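Local structure of bifunctional protein PutA (Bdellovibrio bacteriovorus, 5UR2) at residues E746-N751 against K779-A783; F773-Q778 against Y818-V823; V768-A772 against R931-G935; K870-A874 against S898-A902. The protein probably catalyses the NAD-dependent oxidation of L-glutamate gamma-semialdehyde to L-glutamate, the second step of proline degradation, and also carries a flavin-dependent proline dehydrogenase module. All coordinates share one frame; numbering follows the deposited sequence.

Contact 1: residues E746-N751 against K779-A783; sequences EMGGKN and KCSAA
With chi1 at -46°, CG of Asn751 lies beside its own backbone N and opposite the carbonyl carbon, a setting that sends the amide into the type I turn running from Lys779 to Ala782. A similar first torsion in Cys780, -68°, lays SG against the glycine-rich chain, 3.8 Å from Gly748 CA. Both hydrogens of the Asn751 amide are used. ND2 donates to Cys780 O at 2.8 Å and to Ala782 O at 2.9 Å, and both acceptors lie close to the amide plane, although the donor stands above the carbonyl plane of Ala782. Since Asn751 OD1 accepts from Thr904 N, the flat group is fixed from both of its ends.

The loop between strand 742-746 and Asn751 here meets the loop holding the predicted cysteine of an aldehyde dehydrogenase catalytic domain. Glu746 ends strand 742-746 of the dinucleotide-binding sheet, whereas the chain continues from Asn751 and Ala783 into the parallel strands 751-755 and 783-789 of another sheet. Glu746 and Cys780 are the predicted active-site pair. The glutamate chain is extended beyond CG and brings OE2 within 3.7 Å of Cys780 SG.

Water 1 adds a second link, accepting from Asn751 N at 3.0 Å and donating to Ala782 O at 2.7 Å. Farther along, Ala783 CA approaches Asn751 O at 3.5 Å in a CA-H...O contact.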
loop_
_atom_site.group_PDB
_atom_site.type_symbol
_atom_site.label_atom_id
_atom_site.label_comp_id
_atom_site.label_asym_id
_atom_site.label_seq_id
_atom_site.Cartn_x
_atom_site.Cartn_y
_atom_site.Cartn_z
ATOM N N GLU B 746 0.168 -16.788 14.600
ATOM C CA GLU B 746 0.238 -15.995 15.829
ATOM C C GLU B 746 0.379 -16.955 17.012
ATOM O O GLU B 746 -0.410 -17.897 17.132
ATOM C CB GLU B 746 -1.013 -15.116 15.965
ATOM C CG GLU B 746 -1.071 -14.230 17.221
ATOM C CD GLU B 746 -2.470 -13.642 17.482
ATOM O OE1 GLU B 746 -3.237 -13.344 16.524
ATOM O OE2 GLU B 746 -2.818 -13.513 18.672
ATOM N N MET B 747 1.387 -16.733 17.882
ATOM C CA MET B 747 1.774 -17.744 18.871
ATOM C C MET B 747 1.884 -17.268 20.325
ATOM O O MET B 747 2.420 -18.007 21.163
ATOM C CB MET B 747 3.107 -18.379 18.478
ATOM C CG MET B 747 2.994 -19.413 17.391
ATOM S SD MET B 747 4.625 -19.971 16.961
ATOM C CE MET B 747 5.331 -18.457 16.335
ATOM N N GLY B 748 1.395 -16.091 20.672
ATOM C CA GLY B 748 1.363 -15.728 22.079
ATOM C C GLY B 748 2.494 -14.806 22.508
ATOM O O GLY B 748 3.380 -14.423 21.735
ATOM N N GLY B 749 2.445 -14.451 23.796
ATOM C CA GLY B 749 3.372 -13.486 24.350
ATOM C C GLY B 749 3.568 -13.678 25.836
ATOM O O GLY B 749 2.920 -14.509 26.477
ATOM N N LYS B 750 4.533 -12.922 26.362
ATOM C CA LYS B 750 4.787 -12.773 27.794
ATOM C C LYS B 750 4.881 -11.268 28.006
ATOM O O LYS B 750 5.973 -10.708 28.094
ATOM C CB LYS B 750 6.062 -13.495 28.231
ATOM C CG LYS B 750 6.273 -13.540 29.731
ATOM C CD LYS B 750 5.254 -14.447 30.404
ATOM C CE LYS B 750 5.369 -14.423 31.929
ATOM N NZ LYS B 750 4.390 -15.366 32.564
ATOM N N ASN B 751 3.726 -10.612 28.032
ATOM C CA ASN B 751 3.649 -9.175 27.839
ATOM C C ASN B 751 3.785 -8.410 29.153
ATOM O O ASN B 751 3.163 -8.759 30.161
ATOM C CB ASN B 751 2.325 -8.844 27.159
ATOM C CG ASN B 751 2.050 -9.764 25.990
ATOM O OD1 ASN B 751 2.783 -9.751 24.988
ATOM N ND2 ASN B 751 1.009 -10.582 26.110
ATOM N N LYS B 779 -5.600 -14.328 27.071
ATOM C CA LYS B 779 -5.393 -13.580 25.840
ATOM C C LYS B 779 -3.920 -13.616 25.490
ATOM O O LYS B 779 -3.067 -13.639 26.381
ATOM C CB LYS B 779 -5.848 -12.118 25.950
ATOM C CG LYS B 779 -7.281 -11.942 26.431
ATOM C CD LYS B 779 -7.747 -10.479 26.399
ATOM C CE LYS B 779 -9.180 -10.370 26.992
ATOM N NZ LYS B 779 -9.757 -8.999 26.956
ATOM N N CYS B 780 -3.625 -13.671 24.194
ATOM C CA CYS B 780 -2.230 -13.587 23.784
ATOM C C CYS B 780 -1.633 -12.231 24.116
ATOM O O CYS B 780 -0.407 -12.116 24.229
ATOM C CB CYS B 780 -2.085 -13.871 22.276
ATOM S SG CYS B 780 -2.429 -15.598 21.737
ATOM N N SER B 781 -2.470 -11.205 24.253
ATOM C CA SER B 781 -2.039 -9.851 24.571
ATOM C C SER B 781 -2.012 -9.562 26.072
ATOM O O SER B 781 -1.658 -8.441 26.458
ATOM C CB SER B 781 -2.962 -8.840 23.870
ATOM O OG SER B 781 -4.313 -9.029 24.277
ATOM N N ALA B 782 -2.380 -10.532 26.913
ATOM C CA ALA B 782 -2.598 -10.264 28.332
ATOM C C ALA B 782 -1.304 -9.843 29.021
ATOM O O ALA B 782 -0.221 -10.369 28.736
ATOM C CB ALA B 782 -3.177 -11.501 29.026
ATOM N N ALA B 783 -1.420 -8.890 29.941
ATOM C CA ALA B 783 -0.286 -8.494 30.768
ATOM C C ALA B 783 -0.059 -9.547 31.854
ATOM O O ALA B 783 -0.874 -9.692 32.771
ATOM C CB ALA B 783 -0.517 -7.113 31.371
HETATM O O HOH W 1 1.478 -12.438 28.753
#

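Contact 2: residues F773-Q778 against Y818-V823; sequences FGFSGQ and YMGPVV
Ser776 and Gln778 carry the polar side of this contact, and their first torsions are nearly equal: OG and CG each lie beside the backbone N and opposite the carbonyl carbon (chi1 -55° and -56°). From there Ser776 OG donates to Gly820 O at 2.9 Å, approaching from above the carbonyl plane. Met819 CB touches the hydroxyl, 3.4 Å from Ser776 OG.

Met819 is folded tightly. Its CG stands between backbone N and carbonyl carbon, and a bend at the last torsion turns CE back to cover the serine. SD lies 4.1 Å from Phe773 CB. It is also 5.3 Å from the centroid of the Phe773 ring, an oblique Met-aromatic contact.

Gln778 is extended beyond CG and meets the Val822 side chain at about a right angle. Its OE1 presses on Val822 CB at 3.2 Å and accepts a weak, bent bond from Val823 N at 2.9 Å. On the other side of the amide, NE2 lies 3.5 Å above the plane of the Phe775 ring, offset toward its rim. Water 2 accepts from Gln778 NE2 at 2.8 Å and donates to Pro821 O, bridging the segments.

Phe775, Ser776 and Gly777 have left-handed backbone angles, and successive i to i+3 bonds close this turn after helix 761-773, leading toward the predicted Cys780 of the aldehyde dehydrogenase domain. Segment 818-823 is part of the loop joining helices 790-806 and 825-841; Tyr818 leans on Ile769 and Tyr770 of helix 761-773, while Val822 packs on Tyr828 and Ile831 of helix 825-841.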
loop_
_atom_site.group_PDB
_atom_site.type_symbol
_atom_site.label_atom_id
_atom_site.label_comp_id
_atom_site.label_asym_id
_atom_site.label_seq_id
_atom_site.Cartn_x
_atom_site.Cartn_y
_atom_site.Cartn_z
ATOM N N PHE B 773 -6.301 -9.402 34.144
ATOM C CA PHE B 773 -7.362 -10.293 34.586
ATOM C C PHE B 773 -8.586 -10.305 33.669
ATOM O O PHE B 773 -9.454 -11.165 33.836
ATOM C CB PHE B 773 -7.776 -9.942 36.032
ATOM C CG PHE B 773 -6.651 -10.097 37.043
ATOM C CD1 PHE B 773 -5.900 -11.271 37.099
ATOM C CD2 PHE B 773 -6.330 -9.066 37.924
ATOM C CE1 PHE B 773 -4.862 -11.423 38.023
ATOM C CE2 PHE B 773 -5.281 -9.212 38.852
ATOM C CZ PHE B 773 -4.556 -10.396 38.903
ATOM N N GLY B 774 -8.668 -9.412 32.687
ATOM C CA GLY B 774 -9.692 -9.522 31.660
ATOM C C GLY B 774 -9.671 -10.880 30.972
ATOM O O GLY B 774 -8.601 -11.348 30.575
ATOM N N PHE B 775 -10.849 -11.514 30.850
ATOM C CA PHE B 775 -11.052 -12.904 30.431
ATOM C C PHE B 775 -10.066 -13.825 31.147
ATOM O O PHE B 775 -9.536 -14.781 30.563
ATOM C CB PHE B 775 -10.976 -13.064 28.906
ATOM C CG PHE B 775 -11.532 -14.379 28.414
ATOM C CD1 PHE B 775 -12.603 -14.985 29.069
ATOM C CD2 PHE B 775 -10.978 -15.020 27.305
ATOM C CE1 PHE B 775 -13.120 -16.227 28.636
ATOM C CE2 PHE B 775 -11.476 -16.252 26.863
ATOM C CZ PHE B 775 -12.550 -16.857 27.529
ATOM N N SER B 776 -9.821 -13.526 32.425
ATOM C CA SER B 776 -8.983 -14.348 33.288
ATOM C C SER B 776 -7.599 -14.548 32.681
ATOM O O SER B 776 -7.006 -15.619 32.786
ATOM C CB SER B 776 -9.656 -15.687 33.588
ATOM O OG SER B 776 -10.947 -15.475 34.147
ATOM N N GLY B 777 -7.104 -13.513 32.002
ATOM C CA GLY B 777 -5.772 -13.547 31.448
ATOM C C GLY B 777 -5.612 -14.452 30.249
ATOM O O GLY B 777 -4.482 -14.655 29.799
ATOM N N GLN B 778 -6.707 -14.977 29.698
ATOM C CA GLN B 778 -6.636 -15.920 28.579
ATOM C C GLN B 778 -6.609 -15.184 27.234
ATOM O O GLN B 778 -7.462 -15.370 26.366
ATOM C CB GLN B 778 -7.805 -16.902 28.644
ATOM C CG GLN B 778 -7.928 -17.694 29.978
ATOM C CD GLN B 778 -9.112 -18.672 29.974
ATOM O OE1 GLN B 778 -8.920 -19.892 29.919
ATOM N NE2 GLN B 778 -10.336 -18.135 30.010
ATOM N N TYR B 818 -16.535 -9.999 37.019
ATOM C CA TYR B 818 -15.390 -9.363 36.377
ATOM C C TYR B 818 -14.584 -10.408 35.616
ATOM O O TYR B 818 -14.300 -10.234 34.434
ATOM C CB TYR B 818 -14.505 -8.637 37.390
ATOM C CG TYR B 818 -13.454 -7.756 36.748
ATOM C CD1 TYR B 818 -12.255 -8.287 36.263
ATOM C CD2 TYR B 818 -13.664 -6.393 36.612
ATOM C CE1 TYR B 818 -11.296 -7.469 35.672
ATOM C CE2 TYR B 818 -12.725 -5.572 36.028
ATOM C CZ TYR B 818 -11.551 -6.100 35.551
ATOM O OH TYR B 818 -10.632 -5.242 34.974
ATOM N N MET B 819 -14.220 -11.506 36.269
ATOM C CA MET B 819 -13.690 -12.660 35.564
ATOM C C MET B 819 -14.562 -13.882 35.830
ATOM O O MET B 819 -15.219 -13.989 36.878
ATOM C CB MET B 819 -12.222 -12.934 35.927
ATOM C CG MET B 819 -11.867 -12.805 37.373
ATOM S SD MET B 819 -10.076 -12.982 37.642
ATOM C CE MET B 819 -9.872 -14.747 37.457
ATOM N N GLY B 820 -14.600 -14.778 34.840
ATOM C CA GLY B 820 -15.225 -16.072 34.984
ATOM C C GLY B 820 -14.183 -17.168 35.040
ATOM O O GLY B 820 -13.051 -16.940 35.466
ATOM N N PRO B 821 -14.526 -18.363 34.566
ATOM C CA PRO B 821 -13.603 -19.502 34.647
ATOM C C PRO B 821 -12.614 -19.523 33.484
ATOM O O PRO B 821 -12.773 -18.817 32.496
ATOM C CB PRO B 821 -14.551 -20.708 34.584
ATOM C CG PRO B 821 -15.631 -20.220 33.603
ATOM C CD PRO B 821 -15.795 -18.715 33.899
ATOM N N VAL B 822 -11.579 -20.367 33.609
ATOM C CA VAL B 822 -10.712 -20.633 32.459
ATOM C C VAL B 822 -11.355 -21.738 31.624
ATOM O O VAL B 822 -12.390 -22.289 32.005
ATOM C CB VAL B 822 -9.269 -21.005 32.864
ATOM C CG1 VAL B 822 -8.546 -19.804 33.487
ATOM C CG2 VAL B 822 -9.250 -22.237 33.788
ATOM N N VAL B 823 -10.746 -22.076 30.485
ATOM C CA VAL B 823 -11.504 -22.686 29.392
ATOM C C VAL B 823 -11.899 -24.137 29.694
ATOM O O VAL B 823 -13.038 -24.535 29.427
ATOM C CB VAL B 823 -10.718 -22.569 28.070
ATOM C CG1 VAL B 823 -9.442 -23.395 28.111
ATOM C CG2 VAL B 823 -11.577 -23.033 26.931
HETATM O O HOH W 2 -12.755 -19.511 29.957
#

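Contact 3: residues V768-A772 against R931-G935; sequences VIYSA and RGITG
Ser771 faces the 931-935 loop head-on from helix 761-773, whereas Tyr770 meets it with one side of its ring, CD2 and CE2. The Ser771 hydroxyl accepts a nearly straight bond from Ile933 N, 3.0 Å from OG with an N-H...O angle of 162°. The same oxygen donates to Gly767 O one helical turn back, so it relays between the helix backbone and the loop. Gly932 CA is 3.3 Å from Ser771 OG, and Ile933 lays CG1 alongside Ser771 CB.

Thr934 divides its two branches between neighbouring helix residues. CG2 lies opposite the carbonyl carbon and packs on Ser771 O at 3.7 Å; OG1 stands between its backbone N and carbonyl carbon (chi1 66°) and slants against the Tyr770 ring, 3.4 Å from CE2. Water 3 lies above one face of that ring, displaced toward the rim, and ties Tyr770 O, at 2.7 Å, to Thr934 OG1, at 2.8 Å. The phenol end of Tyr770 is held by Glu589.

Within the loop, Arg931 grips Gly932 O side-on through NE and NH2, the oxygen lying close to the guanidinium plane. Its NH1 forms a salt bridge with Glu623 of the second subunit.

With the Thr934 side chain about 9 Å from that of the predicted nucleophile Cys780, the arrangement is consistent with the aldehyde anchor loop of glutamate semialdehyde dehydrogenases, here set against a helix of the catalytic domain.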
loop_
_atom_site.group_PDB
_atom_site.type_symbol
_atom_site.label_atom_id
_atom_site.label_comp_id
_atom_site.label_asym_id
_atom_site.label_seq_id
_atom_site.Cartn_x
_atom_site.Cartn_y
_atom_site.Cartn_z
ATOM N N VAL B 768 -3.628 -2.019 34.264
ATOM C CA VAL B 768 -2.961 -3.295 34.524
ATOM C C VAL B 768 -3.964 -4.363 34.981
ATOM O O VAL B 768 -3.902 -5.526 34.543
ATOM C CB VAL B 768 -1.814 -3.088 35.526
ATOM C CG1 VAL B 768 -1.339 -4.402 36.063
ATOM C CG2 VAL B 768 -0.668 -2.355 34.853
ATOM N N ILE B 769 -4.905 -3.997 35.855
ATOM C CA ILE B 769 -5.914 -4.961 36.308
ATOM C C ILE B 769 -6.668 -5.539 35.117
ATOM O O ILE B 769 -6.770 -6.764 34.961
ATOM C CB ILE B 769 -6.882 -4.319 37.325
ATOM C CG1 ILE B 769 -6.181 -4.088 38.652
ATOM C CG2 ILE B 769 -8.073 -5.229 37.597
ATOM C CD1 ILE B 769 -5.886 -5.385 39.381
ATOM N N TYR B 770 -7.179 -4.674 34.240
ATOM C CA TYR B 770 -7.949 -5.199 33.120
ATOM C C TYR B 770 -7.060 -5.951 32.143
ATOM O O TYR B 770 -7.460 -7.000 31.623
ATOM C CB TYR B 770 -8.734 -4.094 32.397
ATOM C CG TYR B 770 -9.451 -4.675 31.200
ATOM C CD1 TYR B 770 -10.464 -5.596 31.378
ATOM C CD2 TYR B 770 -9.067 -4.357 29.884
ATOM C CE1 TYR B 770 -11.114 -6.172 30.297
ATOM C CE2 TYR B 770 -9.719 -4.920 28.795
ATOM C CZ TYR B 770 -10.743 -5.843 29.015
ATOM O OH TYR B 770 -11.412 -6.445 27.968
ATOM N N SER B 771 -5.843 -5.455 31.898
ATOM C CA SER B 771 -4.926 -6.158 30.990
ATOM C C SER B 771 -4.524 -7.534 31.527
ATOM O O SER B 771 -4.280 -8.468 30.743
ATOM C CB SER B 771 -3.677 -5.306 30.729
ATOM O OG SER B 771 -3.976 -4.089 30.052
ATOM N N ALA B 772 -4.423 -7.673 32.853
ATOM C CA ALA B 772 -3.983 -8.912 33.478
ATOM C C ALA B 772 -5.122 -9.889 33.737
ATOM O O ALA B 772 -4.935 -11.099 33.580
ATOM C CB ALA B 772 -3.271 -8.616 34.798
ATOM N N ARG B 931 -2.183 3.487 28.536
ATOM C CA ARG B 931 -3.442 2.746 28.530
ATOM C C ARG B 931 -3.129 1.257 28.634
ATOM O O ARG B 931 -1.972 0.850 28.577
ATOM C CB ARG B 931 -4.260 3.056 27.279
ATOM C CG ARG B 931 -3.475 2.958 25.970
ATOM C CD ARG B 931 -4.410 2.547 24.838
ATOM N NE ARG B 931 -4.774 1.144 24.965
ATOM C CZ ARG B 931 -5.711 0.525 24.252
ATOM N NH1 ARG B 931 -6.417 1.189 23.345
ATOM N NH2 ARG B 931 -5.954 -0.766 24.467
ATOM N N GLY B 932 -4.178 0.440 28.784
ATOM C CA GLY B 932 -4.009 -1.008 28.817
ATOM C C GLY B 932 -3.508 -1.593 27.491
ATOM O O GLY B 932 -3.514 -0.948 26.443
ATOM N N ILE B 933 -3.050 -2.848 27.538
ATOM C CA ILE B 933 -2.337 -3.443 26.412
ATOM C C ILE B 933 -3.132 -4.553 25.747
ATOM O O ILE B 933 -2.588 -5.276 24.904
ATOM C CB ILE B 933 -0.946 -3.959 26.820
ATOM C CG1 ILE B 933 -1.070 -5.101 27.830
ATOM C CG2 ILE B 933 -0.090 -2.836 27.370
ATOM C CD1 ILE B 933 0.250 -5.870 28.038
ATOM N N THR B 934 -4.405 -4.702 26.090
ATOM C CA THR B 934 -5.302 -5.623 25.426
ATOM C C THR B 934 -6.348 -4.802 24.672
ATOM O O THR B 934 -6.228 -3.579 24.562
ATOM C CB THR B 934 -5.919 -6.601 26.440
ATOM O OG1 THR B 934 -6.780 -5.901 27.347
ATOM C CG2 THR B 934 -4.828 -7.301 27.237
ATOM N N GLY B 935 -7.349 -5.476 24.107
ATOM C CA GLY B 935 -8.420 -4.786 23.397
ATOM C C GLY B 935 -8.052 -4.175 22.055
ATOM O O GLY B 935 -8.651 -3.165 21.652
HETATM O O HOH W 3 -7.936 -7.769 29.086
#

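Contact 4: residues K870-A874 against S898-A902; sequences KLAQA and STEYA
Gln873 NE2 meets several acceptors at once: it donates to Ser898 O at 3.3 Å, makes a weak bond to Ser898 OG, and also bonds Gly867 O in its own loop. The approach to Ser898 O is from well above the carbonyl plane, and that oxygen is tilted from the Gln873 amide plane. The serine hydroxyl has its main partner in Ile895 O.

Two like torsions put the amide there, chi1 -71° and chi2 -71°, which bend the chain so that its end approaches the 898-902 segment while CB does not aim at it. OE1 then comes to 3.3 Å from Thr899 CA. Water 4 donates to this Gln873 OE1 at 2.8 Å and to Gln873 O at 3.0 Å, and accepts from Glu900 N at 2.9 Å. Three bonds thus fix the water between the segments and hold the glutamine side chain against its own backbone.

In the 898-902 segment, Thr899 OG1 accepts from Tyr901 N at 2.9 Å with an N-H...O angle of 161°, the signature of an ST turn. Tyr901 presents a ring edge to Gln873 O, which lies near the ring plane 4.1 Å from CE2; Glu900 CB covers part of one face, its carboxylate reaching Lys720 in a salt bridge.

On the other segment, Lys870 O accepts from both Gln873 N and Ala874 N. The ST turn leads from helix 889-896 into strand 901-908, on the return of a beta-alpha-beta crossover that starts from the parallel strand 880-886 of the aldehyde dehydrogenase catalytic domain.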
loop_
_atom_site.group_PDB
_atom_site.type_symbol
_atom_site.label_atom_id
_atom_site.label_comp_id
_atom_site.label_asym_id
_atom_site.label_seq_id
_atom_site.Cartn_x
_atom_site.Cartn_y
_atom_site.Cartn_z
ATOM N N LYS B 870 11.239 -18.508 35.723
ATOM C CA LYS B 870 10.319 -19.210 34.835
ATOM C C LYS B 870 8.945 -18.545 34.827
ATOM O O LYS B 870 8.330 -18.375 33.764
ATOM C CB LYS B 870 10.232 -20.679 35.245
ATOM C CG LYS B 870 9.303 -21.538 34.390
ATOM C CD LYS B 870 9.127 -22.931 35.028
ATOM C CE LYS B 870 8.282 -23.870 34.172
ATOM N NZ LYS B 870 8.213 -25.234 34.783
ATOM N N LEU B 871 8.465 -18.129 36.001
ATOM C CA LEU B 871 7.173 -17.456 36.090
ATOM C C LEU B 871 7.129 -16.212 35.221
ATOM O O LEU B 871 6.065 -15.860 34.699
ATOM C CB LEU B 871 6.865 -17.097 37.545
ATOM C CG LEU B 871 5.604 -16.278 37.811
ATOM C CD1 LEU B 871 4.358 -17.054 37.452
ATOM C CD2 LEU B 871 5.554 -15.874 39.268
ATOM N N ALA B 872 8.273 -15.547 35.044
ATOM C CA ALA B 872 8.378 -14.310 34.283
ATOM C C ALA B 872 8.828 -14.515 32.841
ATOM O O ALA B 872 9.142 -13.530 32.166
ATOM C CB ALA B 872 9.333 -13.341 34.987
ATOM N N GLN B 873 8.865 -15.769 32.347
ATOM C CA GLN B 873 9.326 -16.125 31.001
ATOM C C GLN B 873 8.337 -17.002 30.233
ATOM O O GLN B 873 8.123 -16.771 29.038
ATOM C CB GLN B 873 10.715 -16.841 31.069
ATOM C CG GLN B 873 11.902 -15.943 31.458
ATOM C CD GLN B 873 12.280 -14.946 30.350
ATOM O OE1 GLN B 873 12.129 -15.230 29.157
ATOM N NE2 GLN B 873 12.742 -13.765 30.749
ATOM N N ALA B 874 7.754 -18.016 30.873
ATOM C CA ALA B 874 6.846 -18.939 30.203
ATOM C C ALA B 874 5.428 -18.391 30.219
ATOM O O ALA B 874 4.952 -17.903 31.249
ATOM C CB ALA B 874 6.881 -20.316 30.881
ATOM N N SER B 898 13.580 -9.242 27.614
ATOM C CA SER B 898 14.374 -10.425 27.897
ATOM C C SER B 898 13.648 -11.743 27.634
ATOM O O SER B 898 14.191 -12.794 27.974
ATOM C CB SER B 898 14.839 -10.379 29.360
ATOM O OG SER B 898 13.733 -10.566 30.254
ATOM N N THR B 899 12.456 -11.731 27.035
ATOM C CA THR B 899 11.716 -12.967 26.823
ATOM C C THR B 899 11.868 -13.469 25.386
ATOM O O THR B 899 12.497 -12.847 24.528
ATOM C CB THR B 899 10.214 -12.823 27.150
ATOM O OG1 THR B 899 9.530 -12.167 26.072
ATOM C CG2 THR B 899 9.972 -12.045 28.441
ATOM N N GLU B 900 11.258 -14.635 25.146
ATOM C CA GLU B 900 11.110 -15.233 23.829
ATOM C C GLU B 900 10.139 -14.472 22.937
ATOM O O GLU B 900 10.138 -14.689 21.724
ATOM C CB GLU B 900 10.575 -16.661 23.998
ATOM C CG GLU B 900 11.563 -17.786 23.834
ATOM C CD GLU B 900 10.874 -19.151 23.902
ATOM O OE1 GLU B 900 9.714 -19.235 24.372
ATOM O OE2 GLU B 900 11.490 -20.143 23.463
ATOM N N TYR B 901 9.330 -13.590 23.504
ATOM C CA TYR B 901 8.145 -13.072 22.848
ATOM C C TYR B 901 8.258 -11.577 22.586
ATOM O O TYR B 901 9.057 -10.867 23.203
ATOM C CB TYR B 901 6.901 -13.363 23.699
ATOM C CG TYR B 901 6.618 -14.843 23.867
ATOM C CD1 TYR B 901 6.081 -15.588 22.813
ATOM C CD2 TYR B 901 6.858 -15.494 25.078
ATOM C CE1 TYR B 901 5.808 -16.935 22.956
ATOM C CE2 TYR B 901 6.589 -16.851 25.230
ATOM C CZ TYR B 901 6.071 -17.566 24.168
ATOM O OH TYR B 901 5.790 -18.908 24.312
ATOM N N ALA B 902 7.440 -11.109 21.650
ATOM C CA ALA B 902 7.448 -9.707 21.260
ATOM C C ALA B 902 6.076 -9.341 20.694
ATOM O O ALA B 902 5.938 -8.853 19.565
ATOM C CB ALA B 902 8.577 -9.451 20.262
HETATM O O HOH W 4 10.518 -16.486 27.298
#

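In the fold
All four contacts lie in the aldehyde dehydrogenase module, around the sheet containing strands 751-755, 783-789, 880-886 and 901-908. Contact 1 is the hub: its centre is 14 Å from that of contact 2, 12 Å from contact 3 and 10 Å from contact 4, and it touches each. Along the chain, its segments alternate with those of contacts 2 and 3. Contact 3 uses the end of helix 761-773, contact 2 its final residue and the turn that follows; contact 4 follows contacts 1 and 2 and falls between the two segments of contact 3. Ala783 N bonds Ser771 O, linking contacts 1 and 3, while Lys750 NZ donates to Leu871 O and Ala874 O of contact 4. Widely separated segments therefore converge around the predicted active-site residues.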